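Local structure of rhamnose ABC transporter, periplasmic rhamnose-binding protein (Kribbella flavida, 4KVF) at residues K274-N280 and P329-A334. The protein probably binds a sugar, perhaps rhamnose, in the periplasm or at the cell surface and delivers it to an ABC transporter for uptake. Residues are numbered along the deposited sequence; the frame is centred on the assembly and turned at random.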
ATOM      1  N   LYS A 274      15.023  -1.188 -13.699  1.00 46.60           N
ATOM      2  CA  LYS A 274      14.358  -0.363 -14.700  1.00 46.01           C
ATOM      3  C   LYS A 274      12.946  -0.006 -14.273  1.00 42.28           C
ATOM      4  O   LYS A 274      12.462   1.093 -14.553  1.00 45.41           O
ATOM      5  CB  LYS A 274      14.364  -1.056 -16.066  1.00 44.96           C
ATOM      6  CG  LYS A 274      15.776  -1.255 -16.622  1.00 50.62           C
ATOM      7  CD  LYS A 274      15.776  -1.632 -18.097  1.00 62.22           C
ATOM      8  CE  LYS A 274      16.027  -3.120 -18.287  1.00 66.24           C
ATOM      9  NZ  LYS A 274      16.100  -3.488 -19.729  1.00 68.40           N
ATOM     10  N   LYS A 275      12.300  -0.928 -13.570  1.00 35.18           N
ATOM     11  CA  LYS A 275      10.913  -0.753 -13.190  1.00 40.34           C
ATOM     12  C   LYS A 275      10.647  -1.501 -11.886  1.00 37.39           C
ATOM     13  O   LYS A 275      11.179  -2.592 -11.671  1.00 36.31           O
ATOM     14  CB  LYS A 275      10.016  -1.311 -14.297  1.00 46.60           C
ATOM     15  CG  LYS A 275       8.712  -0.568 -14.517  1.00 57.87           C
ATOM     16  CD  LYS A 275       7.930  -1.173 -15.683  1.00 63.55           C
ATOM     17  CE  LYS A 275       7.739  -0.175 -16.823  1.00 64.15           C
ATOM     18  NZ  LYS A 275       6.581  -0.545 -17.693  1.00 65.34           N
ATOM     19  N   PHE A 276       9.857  -0.890 -11.007  1.00 34.02           N
ATOM     20  CA  PHE A 276       9.318  -1.572  -9.833  1.00 29.46           C
ATOM     21  C   PHE A 276       8.017  -0.873  -9.446  1.00 31.08           C
ATOM     22  O   PHE A 276       7.665   0.145 -10.039  1.00 34.77           O
ATOM     23  CB  PHE A 276      10.333  -1.639  -8.666  1.00 34.85           C
ATOM     24  CG  PHE A 276      10.620  -0.307  -7.998  1.00 36.96           C
ATOM     25  CD1 PHE A 276      11.639   0.515  -8.454  1.00 39.79           C
ATOM     26  CD2 PHE A 276       9.891   0.098  -6.889  1.00 37.25           C
ATOM     27  CE1 PHE A 276      11.904   1.734  -7.839  1.00 36.99           C
ATOM     28  CE2 PHE A 276      10.152   1.309  -6.264  1.00 40.57           C
ATOM     29  CZ  PHE A 276      11.166   2.130  -6.742  1.00 43.72           C
ATOM     30  N   ALA A 277       7.292  -1.430  -8.485  1.00 29.55           N
ATOM     31  CA  ALA A 277       5.997  -0.877  -8.100  1.00 28.00           C
ATOM     32  C   ALA A 277       5.896  -0.599  -6.608  1.00 30.01           C
ATOM     33  O   ALA A 277       6.652  -1.136  -5.809  1.00 29.95           O
ATOM     34  CB  ALA A 277       4.871  -1.834  -8.517  1.00 27.32           C
ATOM     35  N   LEU A 278       4.953   0.262  -6.246  1.00 27.80           N
ATOM     36  CA  LEU A 278       4.453   0.351  -4.881  1.00 28.80           C
ATOM     37  C   LEU A 278       3.185   1.180  -4.995  1.00 31.27           C
ATOM     38  O   LEU A 278       2.299   0.851  -5.781  1.00 34.44           O
ATOM     39  CB  LEU A 278       5.465   1.002  -3.921  1.00 29.60           C
ATOM     40  CG  LEU A 278       5.211   0.769  -2.424  1.00 28.89           C
ATOM     41  CD1 LEU A 278       5.567  -0.668  -1.985  1.00 28.14           C
ATOM     42  CD2 LEU A 278       5.934   1.794  -1.553  1.00 32.12           C
ATOM     43  N   TRP A 279       3.127   2.276  -4.251  1.00 28.21           N
ATOM     44  CA  TRP A 279       1.971   3.162  -4.246  1.00 29.64           C
ATOM     45  C   TRP A 279       2.427   4.494  -3.655  1.00 40.06           C
ATOM     46  O   TRP A 279       3.520   4.582  -3.102  1.00 32.24           O
ATOM     47  CB  TRP A 279       0.824   2.536  -3.434  1.00 27.86           C
ATOM     48  CG  TRP A 279       1.268   1.850  -2.162  1.00 30.15           C
ATOM     49  CD1 TRP A 279       1.498   2.442  -0.952  1.00 31.63           C
ATOM     50  CD2 TRP A 279       1.518   0.447  -1.977  1.00 26.78           C
ATOM     51  NE1 TRP A 279       1.887   1.497  -0.028  1.00 34.73           N
ATOM     52  CE2 TRP A 279       1.911   0.269  -0.631  1.00 33.26           C
ATOM     53  CE3 TRP A 279       1.452  -0.667  -2.814  1.00 31.42           C
ATOM     54  CZ2 TRP A 279       2.231  -0.984  -0.107  1.00 33.27           C
ATOM     55  CZ3 TRP A 279       1.770  -1.910  -2.292  1.00 36.53           C
ATOM     56  CH2 TRP A 279       2.157  -2.056  -0.950  1.00 41.28           C
ATOM     57  N   ASN A 280       1.624   5.540  -3.803  1.00 32.22           N
ATOM     58  CA  ASN A 280       1.973   6.832  -3.221  1.00 32.75           C
ATOM     59  C   ASN A 280       1.219   6.992  -1.907  1.00 30.94           C
ATOM     60  O   ASN A 280       0.004   7.194  -1.909  1.00 27.61           O
ATOM     61  CB  ASN A 280       1.643   7.974  -4.192  1.00 36.16           C
ATOM     62  CG  ASN A 280       1.996   9.339  -3.634  1.00 37.72           C
ATOM     63  OD1 ASN A 280       2.505   9.463  -2.512  1.00 38.47           O
ATOM     64  ND2 ASN A 280       1.752  10.380  -4.431  1.00 43.92           N
ATOM     65  N   PRO A 329      -1.271  -0.453  -8.652  1.00 25.04           N
ATOM     66  CA  PRO A 329       0.024  -0.046  -8.093  1.00 28.07           C
ATOM     67  C   PRO A 329       0.683   1.032  -8.941  1.00 30.27           C
ATOM     68  O   PRO A 329       0.493   1.063 -10.158  1.00 30.28           O
ATOM     69  CB  PRO A 329       0.853  -1.330  -8.167  1.00 27.12           C
ATOM     70  CG  PRO A 329      -0.187  -2.429  -8.091  1.00 23.72           C
ATOM     71  CD  PRO A 329      -1.351  -1.912  -8.874  1.00 26.45           C
ATOM     72  N   THR A 330       1.427   1.921  -8.290  1.00 31.08           N
ATOM     73  CA  THR A 330       2.188   2.942  -8.994  1.00 31.51           C
ATOM     74  C   THR A 330       3.480   2.307  -9.483  1.00 36.03           C
ATOM     75  O   THR A 330       4.136   1.590  -8.731  1.00 34.51           O
ATOM     76  CB  THR A 330       2.547   4.120  -8.061  1.00 33.99           C
ATOM     77  OG1 THR A 330       1.349   4.800  -7.657  1.00 39.66           O
ATOM     78  CG2 THR A 330       3.487   5.102  -8.763  1.00 33.59           C
ATOM     79  N   GLU A 331       3.834   2.556 -10.740  1.00 38.11           N
ATOM     80  CA  GLU A 331       5.092   2.062 -11.287  1.00 39.71           C
ATOM     81  C   GLU A 331       6.168   3.129 -11.226  1.00 38.85           C
ATOM     82  O   GLU A 331       5.956   4.266 -11.648  1.00 43.22           O
ATOM     83  CB  GLU A 331       4.925   1.619 -12.736  1.00 52.12           C
ATOM     84  CG  GLU A 331       4.191   0.317 -12.917  1.00 60.35           C
ATOM     85  CD  GLU A 331       4.459  -0.280 -14.279  1.00 68.42           C
ATOM     86  OE1 GLU A 331       5.259   0.324 -15.023  1.00 70.54           O
ATOM     87  OE2 GLU A 331       3.879  -1.337 -14.607  1.00 69.13           O
ATOM     88  N   PHE A 332       7.334   2.752 -10.724  1.00 43.60           N
ATOM     89  CA  PHE A 332       8.451   3.681 -10.647  1.00 40.52           C
ATOM     90  C   PHE A 332       9.526   3.353 -11.680  1.00 47.39           C
ATOM     91  O   PHE A 332       9.886   2.191 -11.865  1.00 43.35           O
ATOM     92  CB  PHE A 332       9.030   3.684  -9.231  1.00 35.14           C
ATOM     93  CG  PHE A 332       8.022   4.018  -8.170  1.00 39.68           C
ATOM     94  CD1 PHE A 332       7.766   5.334  -7.828  1.00 42.80           C
ATOM     95  CD2 PHE A 332       7.312   3.013  -7.526  1.00 36.56           C
ATOM     96  CE1 PHE A 332       6.832   5.646  -6.846  1.00 55.17           C
ATOM     97  CE2 PHE A 332       6.372   3.316  -6.547  1.00 42.20           C
ATOM     98  CZ  PHE A 332       6.131   4.633  -6.205  1.00 54.02           C
ATOM     99  N   THR A 333      10.011   4.391 -12.366  1.00 49.36           N
ATOM    100  CA  THR A 333      11.066   4.275 -13.370  1.00 54.41           C
ATOM    101  C   THR A 333      11.988   5.481 -13.239  1.00 49.13           C
ATOM    102  O   THR A 333      11.734   6.373 -12.429  1.00 49.08           O
ATOM    103  CB  THR A 333      10.503   4.274 -14.812  1.00 61.71           C
ATOM    104  OG1 THR A 333       9.890   5.540 -15.091  1.00 64.60           O
ATOM    105  CG2 THR A 333       9.480   3.162 -15.005  1.00 57.10           C
ATOM    106  N   ALA A 334      13.043   5.520 -14.047  1.00 51.19           N
ATOM    107  CA  ALA A 334      13.915   6.691 -14.092  1.00 58.37           C
ATOM    108  C   ALA A 334      13.133   7.937 -14.507  1.00 65.29           C
ATOM    109  O   ALA A 334      13.448   9.049 -14.080  1.00 66.83           O
ATOM    110  CB  ALA A 334      15.081   6.456 -15.037  1.00 60.70           C
TER
HETATM  111  O   HOH W   1      13.845   3.453 -15.434  1.00 50.80           O
HETATM  112  O   HOH W   2      -0.499   4.872  -5.722  1.00 33.14           O
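Phe276 and Phe332 form an antiparallel hydrogen-bonded pair, and with Leu278 and Thr330, the next such pair, they join strands 276-278 and 330-332 by four backbone hydrogen bonds. The shortest of them, Phe332 N to Phe276 O, is 2.7 Å long and almost straight at 172°. Thr330 N instead reaches Leu278 O from above the carbonyl plane, at the last residue of strand 276-278. Both phenylalanines lie on one face of the ribbon. Their rings are near parallel (24° between planes) but slid apart with little overlap; Phe276 CE2 and Phe332 CD2 come to 3.5 Å, and beside this Phe332 CB makes a CH-pi contact over one face of the Phe276 ring, 3.8 Å from its centroid. With CG anti to its own carbonyl carbon (chi1 -57°), the Phe332 ring runs back along the ribbon until CE2 touches Leu278 CB at 3.6 Å, its edge meeting Leu278 N. Thr330 CG2 sits over one face of that ring, toward its rim, and Pro261, at the start of helix 261-269, also packs on Phe332.

In this two-domain periplasmic binding protein fold, the ribbon continues beyond strand 254-257, the last of the four-stranded parallel sheet, through backbone hydrogen bonds between Ala277 and both Gly257 and Gly259. Ala277 and Glu331 point to the opposite face, toward Met155 of helix 145-159. There Lys275 bends at chi3 to bring NZ 3.1 Å from Glu331 OE1, a salt bridge whose hydrogen bond is weak; Glu158 is a second acidic partner. A methionine in place of Lys275 would probably leave the carboxylates of Glu331 and Glu158 without the positive charge they share. Water closes both ends: one molecule links Lys274 O to Ala334 N, another joins Asn280 N to Thr330 OG1, while Asn280 OD1 caps the following helix at Ala282 N.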